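Side-chain contacts in hemolysin activator protein CdiB (Acinetobacter baumannii ACICU, PDB 6WIL), which probably exports its CdiA toxin partner across the outer membrane, as a two-partner secretion transporter of the Omp85 superfamily used in contact-dependent growth inhibition: residues F427-K432 / I484-P489; Q14-K19 / R460-G465; Q23-Q28 / S270-Y275. One frame throughout, in Å; residues are numbered along the deposited sequence.

Contact 1 (F427-K432 / I484-P489)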
loop_
_atom_site.group_PDB
_atom_site.type_symbol
_atom_site.label_atom_id
_atom_site.label_comp_id
_atom_site.label_asym_id
_atom_site.label_seq_id
_atom_site.Cartn_x
_atom_site.Cartn_y
_atom_site.Cartn_z
ATOM N N PHE A 427 3.185 0.347 -21.387
ATOM C CA PHE A 427 3.161 -0.438 -22.613
ATOM C C PHE A 427 3.194 0.514 -23.797
ATOM O O PHE A 427 2.902 1.707 -23.668
ATOM C CB PHE A 427 1.929 -1.353 -22.683
ATOM C CG PHE A 427 0.624 -0.617 -22.830
ATOM C CD1 PHE A 427 0.026 -0.007 -21.738
ATOM C CD2 PHE A 427 -0.010 -0.548 -24.060
ATOM C CE1 PHE A 427 -1.174 0.667 -21.873
ATOM C CE2 PHE A 427 -1.212 0.124 -24.200
ATOM C CZ PHE A 427 -1.795 0.732 -23.103
ATOM N N LEU A 428 3.558 -0.031 -24.954
ATOM C CA LEU A 428 3.586 0.732 -26.193
ATOM C C LEU A 428 2.226 0.653 -26.877
ATOM O O LEU A 428 1.639 -0.427 -26.982
ATOM C CB LEU A 428 4.683 0.210 -27.121
ATOM C CG LEU A 428 6.096 0.717 -26.828
ATOM C CD1 LEU A 428 7.124 -0.032 -27.664
ATOM C CD2 LEU A 428 6.171 2.210 -27.097
ATOM N N LEU A 429 1.732 1.803 -27.335
ATOM C CA LEU A 429 0.444 1.895 -28.016
ATOM C C LEU A 429 0.615 2.785 -29.238
ATOM O O LEU A 429 0.830 3.994 -29.096
ATOM C CB LEU A 429 -0.637 2.450 -27.091
ATOM C CG LEU A 429 -1.974 2.729 -27.781
ATOM C CD1 LEU A 429 -2.726 1.430 -28.050
ATOM C CD2 LEU A 429 -2.820 3.697 -26.974
ATOM N N LEU A 430 0.497 2.195 -30.430
ATOM C CA LEU A 430 0.757 2.898 -31.687
ATOM C C LEU A 430 2.109 3.607 -31.643
ATOM O O LEU A 430 2.256 4.744 -32.099
ATOM C CB LEU A 430 -0.369 3.879 -32.024
ATOM C CG LEU A 430 -1.687 3.282 -32.529
ATOM C CD1 LEU A 430 -2.688 3.112 -31.394
ATOM C CD2 LEU A 430 -2.275 4.128 -33.651
ATOM N N ASP A 431 3.100 2.924 -31.068
ATOM C CA ASP A 431 4.485 3.377 -30.972
ATOM C C ASP A 431 4.657 4.583 -30.051
ATOM O O ASP A 431 5.684 5.268 -30.113
ATOM C CB ASP A 431 5.069 3.683 -32.357
ATOM C CG ASP A 431 6.569 3.488 -32.409
ATOM O OD1 ASP A 431 7.125 2.922 -31.444
ATOM O OD2 ASP A 431 7.191 3.902 -33.410
ATOM N N LYS A 432 3.680 4.859 -29.188
ATOM C CA LYS A 432 3.803 5.895 -28.176
ATOM C C LYS A 432 3.753 5.274 -26.785
ATOM O O LYS A 432 3.001 4.318 -26.565
ATOM C CB LYS A 432 2.681 6.938 -28.297
ATOM C CG LYS A 432 2.353 7.374 -29.713
ATOM C CD LYS A 432 0.965 8.001 -29.757
ATOM C CE LYS A 432 0.381 7.990 -31.162
ATOM N NZ LYS A 432 -1.087 8.239 -31.139
ATOM N N ILE A 484 -6.519 3.727 -19.626
ATOM C CA ILE A 484 -5.287 3.800 -20.397
ATOM C C ILE A 484 -4.943 5.267 -20.595
ATOM O O ILE A 484 -5.782 6.047 -21.055
ATOM C CB ILE A 484 -5.419 3.096 -21.760
ATOM C CG1 ILE A 484 -5.691 1.605 -21.567
ATOM C CG2 ILE A 484 -4.170 3.325 -22.595
ATOM C CD1 ILE A 484 -6.326 0.965 -22.764
ATOM N N SER A 485 -3.714 5.640 -20.250
ATOM C CA SER A 485 -3.224 6.996 -20.439
ATOM C C SER A 485 -1.998 6.978 -21.340
ATOM O O SER A 485 -1.139 6.098 -21.217
ATOM C CB SER A 485 -2.887 7.654 -19.097
ATOM O OG SER A 485 -1.930 6.892 -18.382
ATOM N N LEU A 486 -1.932 7.946 -22.257
ATOM C CA LEU A 486 -0.801 8.122 -23.158
ATOM C C LEU A 486 -0.294 9.552 -23.057
ATOM O O LEU A 486 -1.067 10.484 -22.830
ATOM C CB LEU A 486 -1.172 7.800 -24.626
ATOM C CG LEU A 486 -2.288 8.549 -25.370
ATOM C CD1 LEU A 486 -1.788 9.836 -26.041
ATOM C CD2 LEU A 486 -2.941 7.620 -26.393
ATOM N N ASN A 487 1.013 9.721 -23.243
ATOM C CA ASN A 487 1.604 11.052 -23.201
ATOM C C ASN A 487 1.147 11.886 -24.389
ATOM O O ASN A 487 1.122 11.416 -25.530
ATOM C CB ASN A 487 3.127 10.967 -23.194
ATOM C CG ASN A 487 3.683 10.715 -21.817
ATOM O OD1 ASN A 487 2.993 10.904 -20.817
ATOM N ND2 ASN A 487 4.939 10.294 -21.753
ATOM N N ALA A 488 0.790 13.131 -24.111
ATOM C CA ALA A 488 0.467 14.087 -25.151
ATOM C C ALA A 488 1.746 14.548 -25.845
ATOM O O ALA A 488 2.845 14.376 -25.311
ATOM C CB ALA A 488 -0.278 15.273 -24.546
ATOM N N PRO A 489 1.635 15.126 -27.046
ATOM C CA PRO A 489 2.839 15.673 -27.699
ATOM C C PRO A 489 3.496 16.783 -26.895
ATOM O O PRO A 489 4.700 17.030 -27.044
ATOM C CB PRO A 489 2.303 16.184 -29.043
ATOM C CG PRO A 489 0.838 16.424 -28.797
ATOM C CD PRO A 489 0.423 15.338 -27.857
#
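Phe427 and Leu429 reach over an intervening strand of the barrel to meet Ile484 and Leu486. The contact is small and wholly apolar, and it lies on the protein surface. The CB of Phe427 does not point straight at the partner strand. At chi1 68° CG stands between the backbone N and the carbonyl carbon, and this brings the far end of the ring closer to Ile484. Phe427 CE1 is 4.1 Å from Ile484 CG2. At the tip, Phe427 CZ comes to 3.6 Å from Ile484 CG2. The methyl sits at the ring edge, near the ring plane, and is not stacked over a face. The two side chains cross at about a right angle. On Ile484 it is the short gamma branch, CG2, that touches.

Leu429 makes the second meeting. Its CD2 lies 4.0 Å from CD2 of Leu486, one methyl against another. Just beyond, Leu429 to Lys432 form a type I' turn, closed by Leu429 N to Lys432 O at 2.9 Å and Lys432 N to Leu429 O at 3.0 Å.

The turn joins strands 414-429 and 432-444. Strand 432-444 runs between the two segments, and its Tyr436 touches both Phe427 and Ile484. Beyond strand 476-487, strand 493-505 continues the barrel, with Phe495 against Leu486.

Contact 2 (Q14-K19 / R460-G465)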
loop_
_atom_site.group_PDB
_atom_site.type_symbol
_atom_site.label_atom_id
_atom_site.label_comp_id
_atom_site.label_asym_id
_atom_site.label_seq_id
_atom_site.Cartn_x
_atom_site.Cartn_y
_atom_site.Cartn_z
ATOM N N GLN A 14 -18.938 10.748 1.280
ATOM C CA GLN A 14 -17.863 11.104 2.199
ATOM C C GLN A 14 -16.975 9.902 2.504
ATOM O O GLN A 14 -15.746 10.028 2.552
ATOM C CB GLN A 14 -18.449 11.691 3.485
ATOM C CG GLN A 14 -17.508 11.698 4.684
ATOM C CD GLN A 14 -16.410 12.744 4.583
ATOM O OE1 GLN A 14 -16.375 13.544 3.647
ATOM N NE2 GLN A 14 -15.507 12.745 5.558
ATOM N N ASP A 15 -17.577 8.725 2.701
ATOM C CA ASP A 15 -16.785 7.528 2.980
ATOM C C ASP A 15 -15.913 7.149 1.789
ATOM O O ASP A 15 -14.741 6.791 1.964
ATOM C CB ASP A 15 -17.699 6.364 3.364
ATOM C CG ASP A 15 -18.288 6.513 4.754
ATOM O OD1 ASP A 15 -18.103 7.585 5.370
ATOM O OD2 ASP A 15 -18.932 5.556 5.235
ATOM N N GLN A 16 -16.466 7.210 0.575
ATOM C CA GLN A 16 -15.668 6.933 -0.616
ATOM C C GLN A 16 -14.521 7.928 -0.749
ATOM O O GLN A 16 -13.384 7.542 -1.049
ATOM C CB GLN A 16 -16.549 6.963 -1.865
ATOM C CG GLN A 16 -17.637 5.895 -1.907
ATOM C CD GLN A 16 -18.392 5.881 -3.227
ATOM O OE1 GLN A 16 -18.506 6.905 -3.902
ATOM N NE2 GLN A 16 -18.900 4.714 -3.606
ATOM N N ARG A 17 -14.802 9.214 -0.527
ATOM C CA ARG A 17 -13.747 10.222 -0.571
ATOM C C ARG A 17 -12.715 9.982 0.524
ATOM O O ARG A 17 -11.511 10.171 0.306
ATOM C CB ARG A 17 -14.351 11.620 -0.439
ATOM C CG ARG A 17 -13.349 12.746 -0.661
ATOM C CD ARG A 17 -13.862 14.073 -0.126
ATOM N NE ARG A 17 -13.681 14.187 1.320
ATOM C CZ ARG A 17 -12.556 14.595 1.900
ATOM N NH1 ARG A 17 -11.508 14.927 1.157
ATOM N NH2 ARG A 17 -12.477 14.669 3.222
ATOM N N LEU A 18 -13.169 9.569 1.711
ATOM C CA LEU A 18 -12.241 9.264 2.797
ATOM C C LEU A 18 -11.323 8.106 2.432
ATOM O O LEU A 18 -10.116 8.153 2.696
ATOM C CB LEU A 18 -13.011 8.939 4.077
ATOM C CG LEU A 18 -13.068 10.018 5.157
ATOM C CD1 LEU A 18 -13.609 9.430 6.449
ATOM C CD2 LEU A 18 -11.691 10.628 5.374
ATOM N N LYS A 19 -11.879 7.052 1.831
ATOM C CA LYS A 19 -11.053 5.914 1.445
ATOM C C LYS A 19 -10.055 6.301 0.362
ATOM O O LYS A 19 -8.895 5.874 0.401
ATOM C CB LYS A 19 -11.934 4.751 0.986
ATOM C CG LYS A 19 -12.544 3.950 2.134
ATOM C CD LYS A 19 -12.168 2.479 2.021
ATOM C CE LYS A 19 -12.553 1.673 3.251
ATOM N NZ LYS A 19 -14.022 1.467 3.379
ATOM N N ARG A 460 -17.984 9.319 -9.137
ATOM C CA ARG A 460 -16.563 9.449 -9.447
ATOM C C ARG A 460 -15.689 8.429 -8.723
ATOM O O ARG A 460 -14.543 8.219 -9.128
ATOM C CB ARG A 460 -16.087 10.862 -9.107
ATOM C CG ARG A 460 -15.769 11.078 -7.632
ATOM C CD ARG A 460 -15.776 12.557 -7.242
ATOM N NE ARG A 460 -14.502 13.231 -7.488
ATOM C CZ ARG A 460 -14.265 14.029 -8.524
ATOM N NH1 ARG A 460 -15.217 14.254 -9.419
ATOM N NH2 ARG A 460 -13.076 14.602 -8.664
ATOM N N TYR A 461 -16.182 7.805 -7.659
ATOM C CA TYR A 461 -15.358 6.902 -6.868
ATOM C C TYR A 461 -15.661 5.441 -7.127
ATOM O O TYR A 461 -14.882 4.574 -6.716
ATOM C CB TYR A 461 -15.540 7.179 -5.372
ATOM C CG TYR A 461 -15.228 8.591 -4.958
ATOM C CD1 TYR A 461 -13.919 9.062 -4.952
ATOM C CD2 TYR A 461 -16.237 9.450 -4.540
ATOM C CE1 TYR A 461 -13.629 10.358 -4.557
ATOM C CE2 TYR A 461 -15.954 10.747 -4.141
ATOM C CZ TYR A 461 -14.650 11.198 -4.152
ATOM O OH TYR A 461 -14.365 12.490 -3.756
ATOM N N SER A 462 -16.765 5.147 -7.771
ATOM C CA SER A 462 -17.144 3.757 -7.956
ATOM C C SER A 462 -17.296 3.365 -9.409
ATOM O O SER A 462 -16.601 2.462 -9.853
ATOM C CB SER A 462 -18.458 3.460 -7.191
ATOM O OG SER A 462 -19.398 4.494 -7.312
ATOM N N VAL A 463 -18.180 4.033 -10.160
ATOM C CA VAL A 463 -18.259 3.843 -11.607
ATOM C C VAL A 463 -18.273 5.190 -12.323
ATOM O O VAL A 463 -19.281 5.902 -12.293
ATOM C CB VAL A 463 -19.500 3.022 -11.998
ATOM C CG1 VAL A 463 -19.487 2.731 -13.489
ATOM C CG2 VAL A 463 -19.568 1.750 -11.171
ATOM N N ARG A 464 -17.172 5.549 -12.983
ATOM C CA ARG A 464 -17.092 6.862 -13.614
ATOM C C ARG A 464 -18.039 6.957 -14.811
ATOM O O ARG A 464 -18.460 5.953 -15.393
ATOM C CB ARG A 464 -15.659 7.172 -14.044
ATOM C CG ARG A 464 -14.786 7.699 -12.916
ATOM C CD ARG A 464 -13.331 7.735 -13.327
ATOM N NE ARG A 464 -12.803 6.387 -13.507
ATOM C CZ ARG A 464 -11.568 6.111 -13.911
ATOM N NH1 ARG A 464 -11.184 4.849 -14.042
ATOM N NH2 ARG A 464 -10.717 7.092 -14.186
ATOM N N GLY A 465 -18.375 8.193 -15.176
ATOM C CA GLY A 465 -19.376 8.448 -16.187
ATOM C C GLY A 465 -20.777 8.631 -15.647
ATOM O O GLY A 465 -21.697 8.903 -16.426
#
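This is a buried van der Waals contact inside the barrel, in which Gln16 and Arg17 of helix 8-27 pack against Tyr461 and Ser462 of a long loop. Tyr461 gives the largest share, and Gln16 comes close behind. One ring face is turned to the helix backbone: Arg17 N lies 4.0 Å above the ring plane, over its centre, and the carbonyl carbon of Gln16 is over the same face. The opposite face is filled from within the loop by Arg460 CG, 3.4 Å above the plane. The ring is thus held between helix and loop.

Gln16 reaches past the base of the ring. Its chain is extended beyond CG (chi2 -174°), which carries the amide out to the loop. Gln16 OE1 comes to 3.3 Å from Tyr461 CB and 3.5 Å from Tyr461 CD2. The amide plane stands 73° from the ring plane. Gln16 NE2 faces Ser462 and is 3.7 Å from Ser462 OG, a touch and not a hydrogen bond.

The loop holds the VRGF/Y motif of the Omp85 superfamily, starting at Val463. As in relatives, its arginine binds acidic groups of the barrel wall: Arg464 forms salt bridges with Asp500 and Glu483. Helix 8-27 probably corresponds to the N-terminal plug helix seen in TpsB relatives such as FhaC.

At the far end of the ring, Arg17 runs alongside Tyr461 and points the same way. Its alkyl part does the touching. Tyr461 OH is 3.3 Å from Arg17 CG and 3.4 Å from Arg17 CB. The Arg17 chain then bends at chi3 (80°), and the guanidinium leads away from the loop, with Gln14 OE1 at its edge, in its plane. The Arg17 side chain also touches Met235 and Asn237 of strand 232-243.

Contact 3 (Q23-Q28 / S270-Y275)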
loop_
_atom_site.group_PDB
_atom_site.type_symbol
_atom_site.label_atom_id
_atom_site.label_comp_id
_atom_site.label_asym_id
_atom_site.label_seq_id
_atom_site.Cartn_x
_atom_site.Cartn_y
_atom_site.Cartn_z
ATOM N N GLN A 23 -5.890 6.190 0.744
ATOM C CA GLN A 23 -5.059 5.482 -0.222
ATOM C C GLN A 23 -3.984 6.397 -0.794
ATOM O O GLN A 23 -2.838 5.975 -0.989
ATOM C CB GLN A 23 -5.930 4.909 -1.341
ATOM C CG GLN A 23 -5.215 3.888 -2.208
ATOM C CD GLN A 23 -4.803 2.655 -1.424
ATOM O OE1 GLN A 23 -3.646 2.518 -1.027
ATOM N NE2 GLN A 23 -5.754 1.752 -1.193
ATOM N N GLN A 24 -4.334 7.658 -1.063
ATOM C CA GLN A 24 -3.362 8.596 -1.615
ATOM C C GLN A 24 -2.264 8.922 -0.614
ATOM O O GLN A 24 -1.111 9.132 -1.009
ATOM C CB GLN A 24 -4.064 9.875 -2.067
ATOM C CG GLN A 24 -4.994 9.682 -3.254
ATOM C CD GLN A 24 -5.845 10.904 -3.537
ATOM O OE1 GLN A 24 -5.729 11.928 -2.862
ATOM N NE2 GLN A 24 -6.712 10.801 -4.539
ATOM N N LEU A 25 -2.592 8.967 0.679
ATOM C CA LEU A 25 -1.565 9.222 1.683
ATOM C C LEU A 25 -0.643 8.022 1.841
ATOM O O LEU A 25 0.576 8.185 1.980
ATOM C CB LEU A 25 -2.212 9.584 3.019
ATOM C CG LEU A 25 -2.994 10.893 3.056
ATOM C CD1 LEU A 25 -3.785 10.977 4.342
ATOM C CD2 LEU A 25 -2.055 12.083 2.921
ATOM N N GLN A 26 -1.204 6.809 1.825
ATOM C CA GLN A 26 -0.367 5.616 1.896
ATOM C C GLN A 26 0.524 5.499 0.670
ATOM O O GLN A 26 1.691 5.106 0.777
ATOM C CB GLN A 26 -1.233 4.365 2.053
ATOM C CG GLN A 26 -1.895 4.251 3.414
ATOM C CD GLN A 26 -0.967 4.674 4.543
ATOM O OE1 GLN A 26 0.070 4.051 4.783
ATOM N NE2 GLN A 26 -1.332 5.748 5.233
ATOM N N ASP A 27 -0.001 5.847 -0.507
ATOM C CA ASP A 27 0.804 5.767 -1.718
ATOM C C ASP A 27 1.943 6.777 -1.728
ATOM O O ASP A 27 2.914 6.587 -2.468
ATOM C CB ASP A 27 -0.080 5.961 -2.952
ATOM C CG ASP A 27 -0.928 4.739 -3.261
ATOM O OD1 ASP A 27 -0.522 3.619 -2.884
ATOM O OD2 ASP A 27 -2.000 4.898 -3.883
ATOM N N GLN A 28 1.855 7.840 -0.922
ATOM C CA GLN A 28 2.909 8.848 -0.902
ATOM C C GLN A 28 4.199 8.340 -0.273
ATOM O O GLN A 28 5.253 8.951 -0.480
ATOM C CB GLN A 28 2.434 10.094 -0.155
ATOM C CG GLN A 28 1.623 11.053 -1.004
ATOM C CD GLN A 28 0.928 12.117 -0.173
ATOM O OE1 GLN A 28 1.514 12.687 0.750
ATOM N NE2 GLN A 28 -0.337 12.375 -0.486
ATOM N N SER A 270 -15.642 18.814 6.296
ATOM C CA SER A 270 -14.960 17.603 6.743
ATOM C C SER A 270 -13.548 17.925 7.212
ATOM O O SER A 270 -12.789 18.585 6.497
ATOM C CB SER A 270 -14.915 16.560 5.618
ATOM O OG SER A 270 -14.126 15.443 5.985
ATOM N N TYR A 271 -13.201 17.442 8.405
ATOM C CA TYR A 271 -11.871 17.584 8.985
ATOM C C TYR A 271 -11.259 16.199 9.153
ATOM O O TYR A 271 -11.914 15.291 9.674
ATOM C CB TYR A 271 -11.940 18.312 10.335
ATOM C CG TYR A 271 -10.619 18.457 11.067
ATOM C CD1 TYR A 271 -10.080 17.401 11.798
ATOM C CD2 TYR A 271 -9.924 19.660 11.053
ATOM C CE1 TYR A 271 -8.880 17.531 12.470
ATOM C CE2 TYR A 271 -8.723 19.801 11.730
ATOM C CZ TYR A 271 -8.206 18.735 12.435
ATOM O OH TYR A 271 -7.015 18.871 13.106
ATOM N N PHE A 272 -10.002 16.044 8.732
ATOM C CA PHE A 272 -9.313 14.757 8.765
ATOM C C PHE A 272 -7.872 14.951 9.214
ATOM O O PHE A 272 -7.162 15.810 8.683
ATOM C CB PHE A 272 -9.345 14.083 7.388
ATOM C CG PHE A 272 -8.583 12.789 7.322
ATOM C CD1 PHE A 272 -9.172 11.601 7.725
ATOM C CD2 PHE A 272 -7.282 12.756 6.840
ATOM C CE1 PHE A 272 -8.475 10.406 7.658
ATOM C CE2 PHE A 272 -6.582 11.565 6.770
ATOM C CZ PHE A 272 -7.180 10.387 7.178
ATOM N N ILE A 273 -7.441 14.143 10.177
ATOM C CA ILE A 273 -6.074 14.176 10.682
ATOM C C ILE A 273 -5.531 12.754 10.705
ATOM O O ILE A 273 -6.222 11.823 11.133
ATOM C CB ILE A 273 -5.998 14.816 12.084
ATOM C CG1 ILE A 273 -4.632 14.560 12.724
ATOM C CG2 ILE A 273 -7.113 14.299 12.969
ATOM C CD1 ILE A 273 -4.454 15.230 14.064
ATOM N N SER A 274 -4.299 12.586 10.239
ATOM C CA SER A 274 -3.658 11.280 10.190
ATOM C C SER A 274 -2.234 11.404 10.709
ATOM O O SER A 274 -1.508 12.328 10.326
ATOM C CB SER A 274 -3.661 10.719 8.767
ATOM O OG SER A 274 -3.343 9.338 8.767
ATOM N N TYR A 275 -1.845 10.482 11.584
ATOM C CA TYR A 275 -0.484 10.405 12.093
ATOM C C TYR A 275 0.041 8.991 11.890
ATOM O O TYR A 275 -0.679 8.014 12.118
ATOM C CB TYR A 275 -0.424 10.789 13.568
ATOM C CG TYR A 275 0.974 10.883 14.133
ATOM C CD1 TYR A 275 1.867 11.844 13.674
ATOM C CD2 TYR A 275 1.392 10.031 15.146
ATOM C CE1 TYR A 275 3.141 11.945 14.198
ATOM C CE2 TYR A 275 2.666 10.125 15.677
ATOM C CZ TYR A 275 3.536 11.081 15.198
ATOM O OH TYR A 275 4.805 11.169 15.725
#
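The flat group here is the Phe272 ring, and Leu25 meets it at the edge. Leu25 CD1 lies near the ring plane, 3.8 Å from Phe272 CE2. Leu18, two helical turns earlier, stands off the plane near Phe272 CD1 on the side facing the helix. Leu21 and Asn22 also touch the ring, as do Ser287 and Asn289 of the adjoining strand 282-295.

The setting is a plugged beta barrel. Helix 8-27 runs through the interior of the 16-stranded barrel of this TpsB transporter, and strand 266-279 is part of the wall. Side chains alternate along the strand: Phe272 and Ser274 point in toward the helix, while Ile273 points the other way. The backbones stay well apart, with the closest pair of CA atoms, Leu25 and Ser274, separated by 9.0 Å. Side chains must therefore span the gap. Phe272 does so with CG anti to its backbone N (chi1 177°), and Leu25 comes to meet it from the opposite direction.

The contact is slight and apolar, but polar bonds flank it. Gln26 OE1 accepts a hydrogen bond from Gln276 NE2, just past the strand segment. On another side of the helix, Asp27 makes a salt bridge with Arg422. Ser274 adds a looser touch: its CB is 4.4 Å from Leu25 CD1, the same methyl that meets Phe272.

Contacts 2 and 3 share helix 8-27, which they join to the motif loop and the barrel wall. Along the chain, contact 3 nests inside contact 2. Their centres are about 15 Å apart, and they meet where Leu18 touches Phe272 and at Ser270: Gln14 NE2 is 3.1 Å from Ser270 OG, a probable hydrogen bond, and Arg17 NH2 adds a weak one to that OG. Contact 1 is on the barrel surface, its centre about 27 Å from that of contact 2 and about 31 Å from that of contact 3. The nearest atoms of contacts 1 and 2 are about 7 Å apart, without touch. A bound C8E detergent lies about 13 Å from the Ser462 side chain.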